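Local coordinates for YesW protein (PDB 2ZUX) that cleaves type-I rhamnogalacturonan of plant cell walls by endo-acting elimination, requiring calcium or manganese for activity, and releases oligosaccharides, at residues 369-374 / 426-431; 418-423 / 461-466; 456-461 / 530-535; 470-475 / 513-518. One frame throughout, in Å; residues are numbered along the deposited sequence.

Contact 1. Residues 369-374 / 426-431; sequences GDLDPG and PGQEVW. With CA (calcium ion), chain I; CA (calcium ion), chain J.
Gln-428 lies against the backbone turn at Asp-370 and Leu-371: Gln-428 N donates to Leu-371 O at 2.8 Å, with an N-H...O angle of 160°. Along the side chain, CB sits 3.7 Å from that same Leu-371 O, and CG passes 4.0 Å from Asp-370 O. Beyond CG the chain is extended (CD anti to CA, chi2 -166°), and CD runs 3.7 Å from Leu-371 CD2. At the tip, OE1 stays near the same methyl, while NE2 donates to Asp-370 O at 3.2 Å, standing well above the plane of that carbonyl. On the other flank Pro-373 CD presses on Gly-427 CA at 3.3 Å, tighter than usual; a CB on Gly-427 would collide with this ring carbon and with Leu-371 O. Each side grips its own calcium ion: Asp-370 OD1 (2.4 Å) and Asp-372 O hold one, Gly-427 O (2.4 Å) and both oxygens of Glu-429 the other. In the propeller, the loop between strands 366-369 and 379-383 abuts the start of strand 429-432 in the next sheet; Leu-371 and Val-430 both touch Phe-395 of strand 393-397, and Ala-418 of strand 416-419 lies against Gln-428.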
# COMPACT_ATOMS: atom_id res chain seq x y z
N GLY A 369 6.02 -9.07 8.51
CA GLY A 369 4.89 -9.15 9.42
C GLY A 369 5.19 -10.15 10.51
O GLY A 369 6.35 -10.55 10.68
N ASP A 370 4.17 -10.54 11.26
CA ASP A 370 4.37 -11.60 12.23
C ASP A 370 4.05 -12.90 11.52
O ASP A 370 2.90 -13.35 11.51
CB ASP A 370 3.55 -11.43 13.50
CG ASP A 370 4.04 -12.35 14.60
OD1 ASP A 370 5.02 -13.09 14.34
OD2 ASP A 370 3.47 -12.34 15.71
N LEU A 371 5.08 -13.45 10.88
CA LEU A 371 4.92 -14.63 10.03
C LEU A 371 4.98 -15.89 10.87
O LEU A 371 4.25 -16.86 10.62
CB LEU A 371 6.00 -14.64 8.94
CG LEU A 371 6.23 -13.35 8.12
CD1 LEU A 371 7.27 -13.57 7.01
CD2 LEU A 371 4.91 -12.82 7.53
N ASP A 372 5.86 -15.88 11.87
CA ASP A 372 5.97 -16.97 12.82
C ASP A 372 5.57 -16.45 14.20
O ASP A 372 6.40 -15.85 14.91
CB ASP A 372 7.40 -17.53 12.86
CG ASP A 372 7.54 -18.73 13.78
OD1 ASP A 372 6.56 -19.05 14.49
OD2 ASP A 372 8.62 -19.36 13.77
N PRO A 373 4.30 -16.65 14.59
CA PRO A 373 3.82 -16.12 15.86
C PRO A 373 4.40 -16.85 17.09
O PRO A 373 4.26 -16.36 18.21
CB PRO A 373 2.29 -16.31 15.76
CG PRO A 373 2.12 -17.47 14.87
CD PRO A 373 3.24 -17.39 13.87
N GLY A 374 5.07 -17.98 16.88
CA GLY A 374 5.74 -18.70 17.97
C GLY A 374 7.14 -18.17 18.27
O GLY A 374 7.75 -18.55 19.27
N PRO A 426 0.93 -23.74 12.33
CA PRO A 426 0.75 -22.43 12.96
C PRO A 426 1.49 -21.34 12.19
O PRO A 426 2.57 -21.58 11.64
CB PRO A 426 1.36 -22.62 14.36
CG PRO A 426 1.22 -24.09 14.61
CD PRO A 426 1.48 -24.73 13.28
N GLY A 427 0.88 -20.17 12.14
CA GLY A 427 1.52 -19.02 11.51
C GLY A 427 1.25 -18.92 10.03
O GLY A 427 0.39 -19.62 9.47
N GLN A 428 1.96 -17.99 9.39
CA GLN A 428 1.80 -17.75 7.97
C GLN A 428 2.67 -18.69 7.18
O GLN A 428 3.86 -18.83 7.45
CB GLN A 428 2.17 -16.30 7.64
CG GLN A 428 1.31 -15.30 8.38
CD GLN A 428 1.43 -13.91 7.80
OE1 GLN A 428 1.35 -13.72 6.58
NE2 GLN A 428 1.61 -12.91 8.66
N GLU A 429 2.07 -19.33 6.19
CA GLU A 429 2.81 -20.08 5.19
C GLU A 429 3.49 -19.11 4.22
O GLU A 429 3.10 -17.93 4.12
CB GLU A 429 1.86 -21.00 4.42
CG GLU A 429 1.38 -22.22 5.21
CD GLU A 429 0.55 -21.87 6.44
OE1 GLU A 429 -0.50 -21.20 6.30
OE2 GLU A 429 0.93 -22.29 7.56
N VAL A 430 4.51 -19.60 3.53
CA VAL A 430 5.17 -18.80 2.51
C VAL A 430 5.36 -19.68 1.29
O VAL A 430 5.48 -20.91 1.40
CB VAL A 430 6.52 -18.20 2.98
CG1 VAL A 430 6.33 -17.29 4.20
CG2 VAL A 430 7.52 -19.30 3.29
N TRP A 431 5.35 -19.07 0.11
CA TRP A 431 5.61 -19.83 -1.10
C TRP A 431 6.36 -19.05 -2.15
O TRP A 431 6.22 -17.84 -2.26
CB TRP A 431 4.34 -20.46 -1.70
CG TRP A 431 3.22 -19.55 -2.21
CD1 TRP A 431 2.98 -19.22 -3.52
CD2 TRP A 431 2.16 -18.96 -1.45
NE1 TRP A 431 1.85 -18.44 -3.61
CE2 TRP A 431 1.33 -18.27 -2.36
CE3 TRP A 431 1.84 -18.95 -0.08
CZ2 TRP A 431 0.19 -17.57 -1.94
CZ3 TRP A 431 0.72 -18.25 0.33
CH2 TRP A 431 -0.10 -17.57 -0.60
CA CA I . -0.91 -21.52 8.93
CA CA J . 7.14 -13.66 15.19
O HOH W 1 5.71 -13.19 17.10
O HOH W 2 -2.21 -21.08 10.88

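Contact 2. Residues 418-423 / 461-466; sequences AADIDP and DLLREQ. With CA (calcium ion), chain F; CA (calcium ion), chain I.
Leu-463 has CG anti to its own carbonyl carbon (chi1 -60°), Asp-420 has CG anti to its backbone N (chi1 -172°), and the two side chains meet at an oblique crossing: leucine CD2 lies 3.5 Å from Asp-420 OD1. The leucine and Pro-423 side chains cross at about a right angle, Leu-463 CD1 lying 4.1 Å from Pro-423 CD. One hydrogen bond spans the contact, Arg-464 N to Asp-420 O at 2.8 Å and nearly straight (167°). An alanine in place of Leu-463 would probably open a gap between the carboxylate of Asp-420 and the ring of Pro-423, which both branch methyls now fill. Both segments belong to calcium-binding loops that join the first two strands of neighbouring propeller blades, 416-419 to 429-432 and 454-456 to 465-468. Asp-420 OD1 binds one ion at 2.3 Å, together with Asp-422 O and, from beyond the segments, Tyr-425, Gly-427 and Glu-429; OD2 is held by Asp-570. Leu-463 O binds the other ion at 2.3 Å, along with Asp-461, both oxygens of Glu-465 and, from beyond the segment, Asp-459. Ala-419 CB packs on Arg-464 CB at 4.0 Å, and the guanidinium of Arg-464 reaches away to Pro-562 and Glu-513. Ile-421 CG2 closes on Gln-466 NE2 at 3.2 Å, the two side chains crossing at about a right angle.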
# COMPACT_ATOMS: atom_id res chain seq x y z
N ALA A 418 3.42 -14.53 1.36
CA ALA A 418 3.28 -14.93 2.75
C ALA A 418 1.84 -14.71 3.15
O ALA A 418 1.30 -13.61 2.97
CB ALA A 418 4.20 -14.10 3.63
N ALA A 419 1.21 -15.76 3.68
CA ALA A 419 -0.18 -15.71 4.14
C ALA A 419 -0.52 -16.98 4.90
O ALA A 419 -0.04 -18.06 4.57
CB ALA A 419 -1.14 -15.56 2.96
N ASP A 420 -1.35 -16.84 5.93
CA ASP A 420 -1.87 -18.01 6.63
C ASP A 420 -2.95 -18.63 5.76
O ASP A 420 -4.09 -18.14 5.73
CB ASP A 420 -2.44 -17.64 8.00
CG ASP A 420 -2.82 -18.87 8.81
OD1 ASP A 420 -2.54 -20.00 8.34
OD2 ASP A 420 -3.37 -18.72 9.92
N ILE A 421 -2.58 -19.69 5.05
CA ILE A 421 -3.51 -20.39 4.16
C ILE A 421 -3.80 -21.82 4.61
O ILE A 421 -4.71 -22.47 4.08
CB ILE A 421 -3.01 -20.38 2.69
CG1 ILE A 421 -1.76 -21.25 2.51
CG2 ILE A 421 -2.77 -18.94 2.23
CD1 ILE A 421 -1.32 -21.37 1.06
N ASP A 422 -3.04 -22.31 5.58
CA ASP A 422 -3.14 -23.70 6.02
C ASP A 422 -3.16 -23.70 7.54
O ASP A 422 -2.16 -23.38 8.17
CB ASP A 422 -1.94 -24.49 5.48
CG ASP A 422 -2.07 -25.99 5.71
OD1 ASP A 422 -2.76 -26.41 6.67
OD2 ASP A 422 -1.46 -26.73 4.91
N PRO A 423 -4.30 -24.06 8.15
CA PRO A 423 -4.40 -23.99 9.61
C PRO A 423 -3.69 -25.15 10.32
O PRO A 423 -3.60 -25.15 11.56
CB PRO A 423 -5.91 -24.05 9.86
CG PRO A 423 -6.43 -24.86 8.74
CD PRO A 423 -5.56 -24.53 7.54
N ASP A 461 -13.38 -16.24 7.36
CA ASP A 461 -12.44 -16.92 8.24
C ASP A 461 -11.13 -16.14 8.40
O ASP A 461 -10.85 -15.21 7.63
CB ASP A 461 -12.22 -18.39 7.85
CG ASP A 461 -11.32 -18.58 6.63
OD1 ASP A 461 -10.53 -17.66 6.27
OD2 ASP A 461 -11.37 -19.67 6.05
N LEU A 462 -10.34 -16.52 9.40
CA LEU A 462 -9.11 -15.81 9.73
C LEU A 462 -7.94 -16.18 8.83
O LEU A 462 -6.89 -15.53 8.90
CB LEU A 462 -8.77 -16.03 11.21
CG LEU A 462 -9.77 -15.45 12.23
CD1 LEU A 462 -9.41 -15.93 13.63
CD2 LEU A 462 -9.79 -13.92 12.17
N LEU A 463 -8.10 -17.18 7.98
CA LEU A 463 -7.10 -17.48 6.95
C LEU A 463 -7.12 -16.35 5.92
O LEU A 463 -8.12 -15.62 5.81
CB LEU A 463 -7.37 -18.82 6.28
CG LEU A 463 -7.37 -20.05 7.19
CD1 LEU A 463 -7.74 -21.29 6.39
CD2 LEU A 463 -6.01 -20.24 7.86
N ARG A 464 -6.03 -16.18 5.19
CA ARG A 464 -5.97 -15.15 4.17
C ARG A 464 -6.16 -15.75 2.79
O ARG A 464 -5.60 -16.81 2.48
CB ARG A 464 -4.67 -14.36 4.27
CG ARG A 464 -4.78 -12.96 3.70
CD ARG A 464 -3.60 -12.09 4.05
NE ARG A 464 -3.88 -10.68 3.75
CZ ARG A 464 -2.95 -9.72 3.73
NH1 ARG A 464 -1.68 -10.01 3.99
NH2 ARG A 464 -3.30 -8.46 3.46
N GLU A 465 -6.97 -15.07 1.98
CA GLU A 465 -7.24 -15.48 0.62
C GLU A 465 -6.17 -14.89 -0.31
O GLU A 465 -5.25 -14.21 0.15
CB GLU A 465 -8.66 -15.08 0.22
CG GLU A 465 -9.77 -15.88 0.94
CD GLU A 465 -9.82 -15.67 2.45
OE1 GLU A 465 -10.21 -14.58 2.91
OE2 GLU A 465 -9.49 -16.62 3.22
N GLN A 466 -6.26 -15.18 -1.60
CA GLN A 466 -5.25 -14.72 -2.56
C GLN A 466 -5.89 -13.80 -3.59
O GLN A 466 -7.05 -13.99 -3.96
CB GLN A 466 -4.59 -15.90 -3.28
CG GLN A 466 -3.70 -16.77 -2.39
CD GLN A 466 -4.52 -17.73 -1.52
OE1 GLN A 466 -5.37 -18.47 -2.02
NE2 GLN A 466 -4.31 -17.67 -0.21
CA CA F . -10.32 -15.55 5.25
CA CA I . -0.91 -21.52 8.93
O HOH W 2 -2.21 -21.08 10.88
O HOH W 3 -10.84 -13.18 5.66

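Contact 3. Residues 456-461 / 530-535; sequences IWWDGD and TTIPTE. With CA (calcium ion), chain F.
Thr-530 covers one face of the Trp-458 indole: its CB stands 3.7 Å from the centroid of the six-membered ring and only 3° off the normal, a CH-pi contact. Ile-532 comes in obliquely by the pyrrole part, its CD1 3.9 Å from Trp-458 CD1, and Ile-472 and Leu-486, from strands 471-476 and 481-487 of the same blade, touch the same side chain. At Trp-457 a calcium-bound water lies at the ring edge, in plane. An alanine in place of Trp-458 would probably leave Thr-530 CB and Ile-532 CD1 facing a gap. Thr-530 OG1, anti to the backbone N (chi1 -165°), donates to Trp-458 O at 2.8 Å and accepts from Ile-532 N in an ST turn. Thr-534 OG1 donates to Gly-460 O at 2.8 Å, in the carbonyl plane and on a lone pair. Gly-460 fits because it lacks CB, which would strike Pro-533 O. Asp-459 OD1 binds calcium at 2.3 Å and accepts from Asp-461 N in an Asx turn, while OD2 forms a salt bridge with Lys-474. This is an aspartate-rich calcium loop between two strands of a propeller blade, braced by the chain that leaves the neighbouring blade after strand 524-528.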
# COMPACT_ATOMS: atom_id res chain seq x y z
N ILE A 456 -5.18 -11.40 0.54
CA ILE A 456 -6.30 -10.54 0.93
C ILE A 456 -7.22 -11.23 1.93
O ILE A 456 -7.55 -12.42 1.76
CB ILE A 456 -7.11 -10.09 -0.31
CG1 ILE A 456 -8.17 -9.08 0.09
CG2 ILE A 456 -7.70 -11.30 -1.06
CD1 ILE A 456 -8.92 -8.47 -1.07
N TRP A 457 -7.66 -10.50 2.96
CA TRP A 457 -8.71 -11.01 3.85
C TRP A 457 -10.05 -10.67 3.23
O TRP A 457 -10.46 -9.51 3.22
CB TRP A 457 -8.58 -10.43 5.27
CG TRP A 457 -7.36 -10.97 5.97
CD1 TRP A 457 -7.15 -12.26 6.37
CD2 TRP A 457 -6.18 -10.24 6.34
NE1 TRP A 457 -5.91 -12.38 6.95
CE2 TRP A 457 -5.29 -11.16 6.94
CE3 TRP A 457 -5.78 -8.89 6.20
CZ2 TRP A 457 -4.03 -10.78 7.42
CZ3 TRP A 457 -4.53 -8.52 6.69
CH2 TRP A 457 -3.67 -9.46 7.28
N TRP A 458 -10.72 -11.69 2.69
CA TRP A 458 -11.95 -11.49 1.92
C TRP A 458 -13.18 -12.21 2.47
O TRP A 458 -14.26 -11.63 2.53
CB TRP A 458 -11.73 -11.88 0.46
CG TRP A 458 -12.92 -11.62 -0.40
CD1 TRP A 458 -13.77 -12.55 -0.93
CD2 TRP A 458 -13.41 -10.34 -0.81
NE1 TRP A 458 -14.75 -11.93 -1.67
CE2 TRP A 458 -14.56 -10.57 -1.61
CE3 TRP A 458 -12.99 -9.03 -0.61
CZ2 TRP A 458 -15.28 -9.53 -2.20
CZ3 TRP A 458 -13.72 -7.99 -1.19
CH2 TRP A 458 -14.85 -8.25 -1.97
N ASP A 459 -13.02 -13.49 2.82
CA ASP A 459 -14.15 -14.23 3.36
C ASP A 459 -14.25 -14.07 4.87
O ASP A 459 -13.64 -13.16 5.45
CB ASP A 459 -14.13 -15.70 2.89
CG ASP A 459 -13.01 -16.52 3.51
OD1 ASP A 459 -12.40 -16.09 4.52
OD2 ASP A 459 -12.75 -17.61 2.98
N GLY A 460 -15.02 -14.94 5.51
CA GLY A 460 -15.29 -14.77 6.93
C GLY A 460 -14.29 -15.41 7.88
O GLY A 460 -14.34 -15.15 9.08
N ASP A 461 -13.38 -16.24 7.36
CA ASP A 461 -12.44 -16.92 8.24
C ASP A 461 -11.13 -16.14 8.40
O ASP A 461 -10.85 -15.21 7.63
CB ASP A 461 -12.22 -18.39 7.85
CG ASP A 461 -11.32 -18.58 6.63
OD1 ASP A 461 -10.53 -17.66 6.27
OD2 ASP A 461 -11.37 -19.67 6.05
N THR A 530 -16.58 -7.02 0.68
CA THR A 530 -17.14 -8.35 0.87
C THR A 530 -18.54 -8.31 1.49
O THR A 530 -18.86 -7.43 2.30
CB THR A 530 -16.20 -9.25 1.70
OG1 THR A 530 -16.63 -10.61 1.56
CG2 THR A 530 -16.20 -8.87 3.18
N THR A 531 -19.37 -9.27 1.08
CA THR A 531 -20.66 -9.50 1.73
C THR A 531 -20.73 -10.89 2.34
O THR A 531 -21.82 -11.39 2.66
CB THR A 531 -21.86 -9.27 0.78
OG1 THR A 531 -21.75 -10.15 -0.34
CG2 THR A 531 -21.89 -7.83 0.30
N ILE A 532 -19.57 -11.52 2.53
CA ILE A 532 -19.50 -12.80 3.22
C ILE A 532 -19.52 -12.53 4.73
O ILE A 532 -18.64 -11.82 5.24
CB ILE A 532 -18.24 -13.59 2.83
CG1 ILE A 532 -18.25 -13.89 1.33
CG2 ILE A 532 -18.14 -14.89 3.63
CD1 ILE A 532 -16.89 -14.27 0.74
N PRO A 533 -20.53 -13.06 5.45
CA PRO A 533 -20.58 -12.83 6.89
C PRO A 533 -19.38 -13.39 7.64
O PRO A 533 -18.80 -14.40 7.24
CB PRO A 533 -21.87 -13.54 7.32
CG PRO A 533 -22.68 -13.65 6.06
CD PRO A 533 -21.68 -13.85 4.98
N THR A 534 -19.02 -12.73 8.73
CA THR A 534 -17.96 -13.20 9.61
C THR A 534 -18.42 -13.21 11.06
O THR A 534 -19.24 -12.38 11.47
CB THR A 534 -16.66 -12.37 9.45
OG1 THR A 534 -15.63 -12.96 10.26
CG2 THR A 534 -16.86 -10.91 9.87
N GLU A 535 -17.90 -14.15 11.83
CA GLU A 535 -18.12 -14.17 13.28
C GLU A 535 -17.07 -13.33 14.01
O GLU A 535 -17.14 -13.18 15.23
CB GLU A 535 -18.09 -15.61 13.81
CG GLU A 535 -16.70 -16.25 13.78
CD GLU A 535 -16.71 -17.73 14.12
OE1 GLU A 535 -17.30 -18.11 15.15
OE2 GLU A 535 -16.10 -18.50 13.35
CA CA F . -10.32 -15.55 5.25
O HOH W 3 -10.84 -13.18 5.66
O HOH W 4 -16.60 -16.35 10.54

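Contact 4. Residues 470-475 / 513-518; sequences NRIDKW and EEVVWR. With CA (calcium ion), chain E.
Lys-474 NZ, on the strand whose Ile-472 meets Val-515 across the contact, is gripped by three carboxylates from the calcium loop of its own sheet: it forms salt bridges with Asp-461 and Asp-459 and also reaches Glu-465. The ammonium group would probably offset some of the negative charge gathered round that ion. Two residues back on the same face of the strand, Ile-472 holds CD1 anti to CA (chi2 176°), and this extended end meets Val-515 CG2 tip to tip, CD1 to CG2 4.1 Å. Trp-517 carries most of the rest. Its indole is sandwiched: Asn-470 CA sits 3.4 Å above one face, offset toward the rim, and Val-515 CG1 sits 3.3 Å above the opposite face, over its centre. Ile-472 CG1 lies at the ring edge near the plane, 4.3 Å from Trp-517 CH2. This is blade-to-blade packing in the beta-propeller: strands 471-475 and 514-518 belong to successive antiparallel sheets, their axes 10.6 Å apart at closest and their directions 144° apart, with no hydrogen bond between the segments. The indole NE1 is bonded to Ser-469, just ahead of Asn-470. Leu-467 of strand 465-468 touches both Val-515 and Trp-517. Glu-514 points away from the contact and clasps a calcium ion with both oxygens, OE2 at 2.5 Å; Asp-506, Leu-508, Asp-510 and Arg-512 complete the site with a water.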
# COMPACT_ATOMS: atom_id res chain seq x y z
N ASN A 470 -7.93 -9.83 -11.82
CA ASN A 470 -9.25 -9.45 -11.33
C ASN A 470 -9.92 -10.58 -10.55
O ASN A 470 -11.14 -10.73 -10.58
CB ASN A 470 -10.15 -8.96 -12.48
CG ASN A 470 -10.55 -10.08 -13.43
OD1 ASN A 470 -9.84 -11.08 -13.57
ND2 ASN A 470 -11.69 -9.91 -14.09
N ARG A 471 -9.11 -11.36 -9.83
CA ARG A 471 -9.60 -12.55 -9.15
C ARG A 471 -9.23 -12.58 -7.67
O ARG A 471 -8.13 -12.16 -7.28
CB ARG A 471 -9.04 -13.81 -9.82
CG ARG A 471 -9.56 -14.04 -11.24
CD ARG A 471 -8.91 -15.24 -11.91
NE ARG A 471 -7.44 -15.18 -11.93
CZ ARG A 471 -6.70 -14.66 -12.90
NH1 ARG A 471 -7.26 -14.11 -13.98
NH2 ARG A 471 -5.38 -14.67 -12.79
N ILE A 472 -10.15 -13.10 -6.86
CA ILE A 472 -9.84 -13.51 -5.49
C ILE A 472 -10.04 -15.02 -5.42
O ILE A 472 -11.10 -15.53 -5.82
CB ILE A 472 -10.74 -12.80 -4.45
CG1 ILE A 472 -10.51 -11.28 -4.52
CG2 ILE A 472 -10.46 -13.34 -3.04
CD1 ILE A 472 -11.41 -10.47 -3.61
N ASP A 473 -9.01 -15.73 -4.97
CA ASP A 473 -9.03 -17.19 -4.85
C ASP A 473 -8.87 -17.61 -3.40
O ASP A 473 -8.39 -16.85 -2.56
CB ASP A 473 -7.89 -17.81 -5.67
CG ASP A 473 -7.91 -17.40 -7.14
OD1 ASP A 473 -9.00 -17.37 -7.76
OD2 ASP A 473 -6.82 -17.14 -7.69
N LYS A 474 -9.26 -18.85 -3.11
CA LYS A 474 -9.01 -19.44 -1.80
C LYS A 474 -8.29 -20.76 -1.97
O LYS A 474 -8.61 -21.56 -2.85
CB LYS A 474 -10.30 -19.62 -1.00
CG LYS A 474 -10.04 -19.87 0.49
CD LYS A 474 -11.31 -20.05 1.27
CE LYS A 474 -10.99 -20.40 2.71
NZ LYS A 474 -10.45 -19.24 3.46
N TRP A 475 -7.30 -20.98 -1.11
CA TRP A 475 -6.53 -22.21 -1.10
C TRP A 475 -7.26 -23.31 -0.34
O TRP A 475 -7.58 -23.16 0.83
CB TRP A 475 -5.18 -21.93 -0.45
CG TRP A 475 -4.22 -23.09 -0.33
CD1 TRP A 475 -3.79 -23.66 0.83
CD2 TRP A 475 -3.54 -23.79 -1.39
NE1 TRP A 475 -2.88 -24.66 0.57
CE2 TRP A 475 -2.72 -24.76 -0.79
CE3 TRP A 475 -3.56 -23.69 -2.80
CZ2 TRP A 475 -1.91 -25.63 -1.53
CZ3 TRP A 475 -2.75 -24.56 -3.53
CH2 TRP A 475 -1.94 -25.51 -2.90
N GLU A 513 -10.67 -6.68 3.66
CA GLU A 513 -10.09 -5.69 2.77
C GLU A 513 -10.95 -5.48 1.53
O GLU A 513 -11.46 -6.42 0.95
CB GLU A 513 -8.69 -6.15 2.37
CG GLU A 513 -7.77 -6.35 3.55
CD GLU A 513 -6.40 -6.82 3.15
OE1 GLU A 513 -6.21 -8.05 3.08
OE2 GLU A 513 -5.53 -5.96 2.87
N GLU A 514 -11.11 -4.21 1.14
CA GLU A 514 -11.76 -3.85 -0.11
C GLU A 514 -10.75 -3.93 -1.25
O GLU A 514 -9.53 -3.87 -1.02
CB GLU A 514 -12.33 -2.44 -0.04
CG GLU A 514 -13.60 -2.29 0.78
CD GLU A 514 -13.44 -2.72 2.24
OE1 GLU A 514 -12.56 -2.16 2.94
OE2 GLU A 514 -14.19 -3.62 2.69
N VAL A 515 -11.26 -4.07 -2.46
CA VAL A 515 -10.42 -4.01 -3.65
C VAL A 515 -10.93 -2.91 -4.55
O VAL A 515 -12.14 -2.80 -4.80
CB VAL A 515 -10.42 -5.32 -4.45
CG1 VAL A 515 -9.34 -5.27 -5.53
CG2 VAL A 515 -10.20 -6.51 -3.54
N VAL A 516 -10.01 -2.09 -5.04
CA VAL A 516 -10.31 -1.07 -6.03
C VAL A 516 -9.68 -1.53 -7.34
O VAL A 516 -8.45 -1.61 -7.44
CB VAL A 516 -9.75 0.30 -5.63
CG1 VAL A 516 -10.16 1.37 -6.65
CG2 VAL A 516 -10.21 0.68 -4.22
N TRP A 517 -10.52 -1.85 -8.33
CA TRP A 517 -10.05 -2.15 -9.69
C TRP A 517 -10.63 -1.12 -10.65
O TRP A 517 -11.77 -0.70 -10.50
CB TRP A 517 -10.54 -3.52 -10.17
CG TRP A 517 -9.82 -4.74 -9.70
CD1 TRP A 517 -8.55 -5.13 -10.00
CD2 TRP A 517 -10.37 -5.79 -8.89
NE1 TRP A 517 -8.26 -6.34 -9.41
CE2 TRP A 517 -9.37 -6.77 -8.72
CE3 TRP A 517 -11.62 -5.98 -8.28
CZ2 TRP A 517 -9.58 -7.93 -7.97
CZ3 TRP A 517 -11.83 -7.13 -7.54
CH2 TRP A 517 -10.81 -8.09 -7.39
N ARG A 518 -9.85 -0.73 -11.65
CA ARG A 518 -10.39 0.08 -12.73
C ARG A 518 -11.29 -0.77 -13.63
O ARG A 518 -11.15 -1.99 -13.68
CB ARG A 518 -9.25 0.66 -13.57
CG ARG A 518 -8.39 -0.39 -14.24
CD ARG A 518 -7.48 0.23 -15.28
NE ARG A 518 -6.55 -0.76 -15.81
CZ ARG A 518 -6.68 -1.36 -16.98
NH1 ARG A 518 -7.73 -1.08 -17.76
NH2 ARG A 518 -5.78 -2.25 -17.38
CA CA E . -13.42 -3.44 5.04
O HOH W 5 -15.26 -5.04 5.13

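Overall arrangement
Contacts 1 to 4 span four successive sheets of the beta-propeller and three interfaces between them, contacts 3 and 4 sharing the last. Contacts 1 and 2 lie about 10 Å apart, centre to centre, and share a calcium ion and the sheet of strands 416-419 and 429-432; contacts 2 and 3, about 12 Å apart, share Asp-461 and another ion. Contact 4 touches both 2 and 3, joined to contact 2 through neighbouring strands 465-468 and 471-476. Along the chain contact 1 alternates with 2 and 2 with 3, while contact 4 nests inside the loop closed by contact 3. Each joins one blade to the next, so calcium loops and strand faces together tie neighbouring blades, consistent with a structural role for calcium.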